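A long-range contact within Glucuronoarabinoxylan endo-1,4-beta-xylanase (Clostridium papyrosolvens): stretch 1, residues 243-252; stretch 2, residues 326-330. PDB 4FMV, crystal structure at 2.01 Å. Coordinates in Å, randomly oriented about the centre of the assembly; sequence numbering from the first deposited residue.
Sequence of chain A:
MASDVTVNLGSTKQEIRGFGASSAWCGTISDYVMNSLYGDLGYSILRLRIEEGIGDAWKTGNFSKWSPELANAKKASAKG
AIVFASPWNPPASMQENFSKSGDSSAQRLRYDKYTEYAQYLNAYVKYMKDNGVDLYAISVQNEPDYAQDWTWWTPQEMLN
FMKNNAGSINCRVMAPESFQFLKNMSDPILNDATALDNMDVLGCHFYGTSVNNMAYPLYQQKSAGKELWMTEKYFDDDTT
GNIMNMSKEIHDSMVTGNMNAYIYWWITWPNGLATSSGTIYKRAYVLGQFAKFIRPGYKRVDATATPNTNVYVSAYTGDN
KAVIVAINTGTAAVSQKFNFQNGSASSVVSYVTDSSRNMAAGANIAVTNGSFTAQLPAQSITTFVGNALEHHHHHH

Stretch 1 243-252: IMNMSKEIHD
Stretch 2 326-330: AINTG

How do the two stretches meet? Residues 243-252 lie within a longer helix; 326-328 are the last residues of a strand that begins earlier, and Thr329 (phi/psi -90/-2) and Gly330 follow as loop. The axes approach to 9.2 Å and their directions differ by 142°, so the segments run roughly antiparallel. CA of Met244 sits 6.1 Å from CA of Thr329, and CA of Ser247 7.0 Å from CA of Ile327.

What does Met244 contribute? The CA-to-CB bond of Met244 points toward stretch 2; with chi1 and chi2 both m and chi3 at 100°, Met244 SD reaches 3.8 Å from Thr329 CA, 4.0 Å from Thr329 CG2 (chi1 p) and 4.4 Å from Ile327 CG2.

How does Ser247 meet the strand? Ser247 OG (chi1 m) donates to Ile243 O at 2.9 Å, within the helix, while Ile327, chi1 m and chi2 t, brings CD1 to 3.3 Å from Ser247 O and 3.9 Å from Ser247 CB.

What does the rest of the helix add? Lys248 N lies 4.0 Å from Ile327 CD1, while the lysine side chain (chi1 t) ends away from stretch 2, Lys248 NZ forming a salt bridge with Asp252 OD2 at 2.6 Å. His251, chi1 t and chi2 100°, places CB 3.7 Å from Ile327 CD1, which meets its ring obliquely. No hydrogen bond crosses; packing buries 260 Å².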

ATOM      1  N   ILE A 243      -5.356  15.703   5.956  1.00 10.73           N
ATOM      2  CA  ILE A 243      -4.571  15.008   6.959  1.00 12.65           C
ATOM      3  C   ILE A 243      -5.476  14.010   7.707  1.00 14.26           C
ATOM      4  O   ILE A 243      -5.104  12.857   7.908  1.00 13.36           O
ATOM      5  CB  ILE A 243      -3.903  16.008   7.955  1.00 10.59           C
ATOM      6  CG1 ILE A 243      -2.927  16.931   7.208  1.00 11.67           C
ATOM      7  CG2 ILE A 243      -3.137  15.269   9.030  1.00 10.40           C
ATOM      8  CD1 ILE A 243      -2.015  16.198   6.254  1.00  8.84           C
ATOM      9  N   MET A 244      -6.661  14.460   8.125  1.00 13.75           N
ATOM     10  CA  MET A 244      -7.611  13.581   8.822  1.00 13.01           C
ATOM     11  C   MET A 244      -8.243  12.534   7.897  1.00 14.42           C
ATOM     12  O   MET A 244      -8.412  11.373   8.279  1.00 11.92           O
ATOM     13  CB  MET A 244      -8.711  14.404   9.484  1.00 15.45           C
ATOM     14  CG  MET A 244      -8.206  15.306  10.611  1.00 16.23           C
ATOM     15  SD  MET A 244      -7.530  14.309  11.947  1.00 16.89           S
ATOM     16  CE  MET A 244      -5.761  14.394  11.646  1.00 12.51           C
ATOM     17  N   ASN A 245      -8.602  12.945   6.685  1.00 12.71           N
ATOM     18  CA  ASN A 245      -9.140  12.003   5.714  1.00 13.68           C
ATOM     19  C   ASN A 245      -8.173  10.871   5.475  1.00 11.41           C
ATOM     20  O   ASN A 245      -8.586   9.723   5.366  1.00 10.20           O
ATOM     21  CB  ASN A 245      -9.415  12.685   4.382  1.00 11.86           C
ATOM     22  CG  ASN A 245     -10.645  13.545   4.425  1.00 13.13           C
ATOM     23  OD1 ASN A 245     -11.552  13.309   5.225  1.00 13.52           O
ATOM     24  ND2 ASN A 245     -10.690  14.554   3.561  1.00 15.54           N
ATOM     25  N   MET A 246      -6.890  11.212   5.370  1.00 10.09           N
ATOM     26  CA  MET A 246      -5.846  10.224   5.069  1.00  9.95           C
ATOM     27  C   MET A 246      -5.549   9.348   6.283  1.00 10.78           C
ATOM     28  O   MET A 246      -5.450   8.139   6.145  1.00 10.38           O
ATOM     29  CB  MET A 246      -4.564  10.888   4.548  1.00  7.96           C
ATOM     30  CG  MET A 246      -3.395   9.934   4.334  1.00  9.98           C
ATOM     31  SD  MET A 246      -1.902  10.779   3.739  1.00 11.25           S
ATOM     32  CE  MET A 246      -0.733   9.415   3.768  1.00  4.85           C
ATOM     33  N   SER A 247      -5.433   9.963   7.461  1.00 13.43           N
ATOM     34  CA  SER A 247      -5.245   9.215   8.718  1.00 11.58           C
ATOM     35  C   SER A 247      -6.346   8.179   8.842  1.00 13.81           C
ATOM     36  O   SER A 247      -6.081   6.995   9.038  1.00 11.50           O
ATOM     37  CB  SER A 247      -5.309  10.155   9.931  1.00  8.72           C
ATOM     38  OG  SER A 247      -4.179  11.034   9.995  1.00 11.04           O
ATOM     39  N   LYS A 248      -7.594   8.638   8.732  1.00 13.23           N
ATOM     40  CA  LYS A 248      -8.749   7.769   8.923  1.00  7.76           C
ATOM     41  C   LYS A 248      -8.827   6.629   7.894  1.00  7.99           C
ATOM     42  O   LYS A 248      -9.141   5.505   8.242  1.00 10.84           O
ATOM     43  CB  LYS A 248     -10.036   8.583   8.930  1.00 12.49           C
ATOM     44  CG  LYS A 248     -11.309   7.724   8.756  1.00 18.28           C
ATOM     45  CD  LYS A 248     -12.038   7.453  10.043  1.00 21.04           C
ATOM     46  CE  LYS A 248     -13.553   7.300   9.787  1.00 21.96           C
ATOM     47  NZ  LYS A 248     -13.928   6.298   8.727  1.00 19.77           N
ATOM     48  N   GLU A 249      -8.558   6.912   6.626  1.00 10.05           N
ATOM     49  CA  GLU A 249      -8.591   5.855   5.616  1.00 11.58           C
ATOM     50  C   GLU A 249      -7.554   4.745   5.842  1.00 11.37           C
ATOM     51  O   GLU A 249      -7.835   3.552   5.633  1.00 10.92           O
ATOM     52  CB  GLU A 249      -8.409   6.436   4.219  1.00 12.27           C
ATOM     53  CG  GLU A 249      -8.531   5.378   3.134  1.00 11.32           C
ATOM     54  CD  GLU A 249      -8.563   6.009   1.769  1.00 12.56           C
ATOM     55  OE1 GLU A 249      -9.585   6.627   1.413  1.00 16.22           O
ATOM     56  OE2 GLU A 249      -7.561   5.906   1.064  1.00 14.50           O
ATOM     57  N   ILE A 250      -6.354   5.105   6.276  1.00  5.79           N
ATOM     58  CA  ILE A 250      -5.383   4.052   6.559  1.00  5.52           C
ATOM     59  C   ILE A 250      -5.879   3.184   7.713  1.00  8.53           C
ATOM     60  O   ILE A 250      -5.796   1.959   7.661  1.00 11.54           O
ATOM     61  CB  ILE A 250      -3.967   4.603   6.850  1.00  7.86           C
ATOM     62  CG1 ILE A 250      -3.477   5.452   5.671  1.00  5.17           C
ATOM     63  CG2 ILE A 250      -3.004   3.452   7.101  1.00 10.06           C
ATOM     64  CD1 ILE A 250      -2.179   6.266   5.969  1.00  4.54           C
ATOM     65  N   HIS A 251      -6.420   3.824   8.742  1.00 11.34           N
ATOM     66  CA  HIS A 251      -7.073   3.102   9.834  1.00 12.50           C
ATOM     67  C   HIS A 251      -8.132   2.149   9.291  1.00 11.96           C
ATOM     68  O   HIS A 251      -8.165   0.971   9.661  1.00 11.69           O
ATOM     69  CB  HIS A 251      -7.695   4.100  10.823  1.00 12.74           C
ATOM     70  CG  HIS A 251      -8.695   3.490  11.756  1.00 12.88           C
ATOM     71  ND1 HIS A 251      -8.383   3.137  13.052  1.00 11.39           N
ATOM     72  CD2 HIS A 251     -10.001   3.179  11.582  1.00 12.00           C
ATOM     73  CE1 HIS A 251      -9.458   2.634  13.637  1.00 11.13           C
ATOM     74  NE2 HIS A 251     -10.453   2.646  12.770  1.00 10.36           N
ATOM     75  N   ASP A 252      -8.989   2.646   8.399  1.00 12.38           N
ATOM     76  CA  ASP A 252     -10.096   1.837   7.867  1.00 10.15           C
ATOM     77  C   ASP A 252      -9.561   0.664   7.027  1.00 10.59           C
ATOM     78  O   ASP A 252     -10.097  -0.438   7.066  1.00 11.57           O
ATOM     79  CB  ASP A 252     -11.056   2.703   7.033  1.00 12.44           C
ATOM     80  CG  ASP A 252     -11.967   3.610   7.895  1.00 13.46           C
ATOM     81  OD1 ASP A 252     -12.330   3.215   9.015  1.00 13.02           O
ATOM     82  OD2 ASP A 252     -12.333   4.724   7.446  1.00 13.12           O
ATOM     83  N   ALA A 326      -3.689   6.113  17.369  1.00 12.14           N
ATOM     84  CA  ALA A 326      -4.950   6.726  17.795  1.00 11.87           C
ATOM     85  C   ALA A 326      -5.159   8.055  17.090  1.00 10.52           C
ATOM     86  O   ALA A 326      -4.334   8.966  17.193  1.00 13.83           O
ATOM     87  CB  ALA A 326      -4.970   6.902  19.305  1.00 11.78           C
ATOM     88  N   ILE A 327      -6.268   8.151  16.362  1.00  8.99           N
ATOM     89  CA  ILE A 327      -6.593   9.323  15.565  1.00  9.52           C
ATOM     90  C   ILE A 327      -7.742  10.072  16.224  1.00 14.98           C
ATOM     91  O   ILE A 327      -8.739   9.461  16.567  1.00 14.22           O
ATOM     92  CB  ILE A 327      -7.036   8.912  14.144  1.00  8.47           C
ATOM     93  CG1 ILE A 327      -5.927   8.120  13.440  1.00 10.37           C
ATOM     94  CG2 ILE A 327      -7.438  10.156  13.325  1.00  6.75           C
ATOM     95  CD1 ILE A 327      -6.405   7.218  12.316  1.00  8.34           C
ATOM     96  N   ASN A 328      -7.589  11.379  16.446  1.00 18.62           N
ATOM     97  CA  ASN A 328      -8.710  12.192  16.931  1.00 18.75           C
ATOM     98  C   ASN A 328      -9.099  13.220  15.869  1.00 16.36           C
ATOM     99  O   ASN A 328      -8.394  14.213  15.690  1.00 15.08           O
ATOM    100  CB  ASN A 328      -8.318  12.896  18.239  1.00 17.09           C
ATOM    101  CG  ASN A 328      -9.353  13.910  18.700  1.00 17.71           C
ATOM    102  OD1 ASN A 328     -10.522  13.854  18.302  1.00 17.74           O
ATOM    103  ND2 ASN A 328      -8.929  14.841  19.563  1.00 16.17           N
ATOM    104  N   THR A 329     -10.238  13.009  15.204  1.00 13.18           N
ATOM    105  CA  THR A 329     -10.666  13.898  14.113  1.00 12.92           C
ATOM    106  C   THR A 329     -11.512  15.041  14.657  1.00 18.13           C
ATOM    107  O   THR A 329     -11.955  15.916  13.900  1.00 21.14           O
ATOM    108  CB  THR A 329     -11.489  13.159  13.019  1.00 14.59           C
ATOM    109  OG1 THR A 329     -12.740  12.714  13.570  1.00 17.81           O
ATOM    110  CG2 THR A 329     -10.740  11.952  12.481  1.00 12.88           C
ATOM    111  N   GLY A 330     -11.747  15.026  15.968  1.00 18.16           N
ATOM    112  CA  GLY A 330     -12.442  16.109  16.653  1.00 17.81           C
ATOM    113  C   GLY A 330     -11.658  17.419  16.716  1.00 18.12           C
ATOM    114  O   GLY A 330     -10.419  17.452  16.589  1.00 10.71           O
TER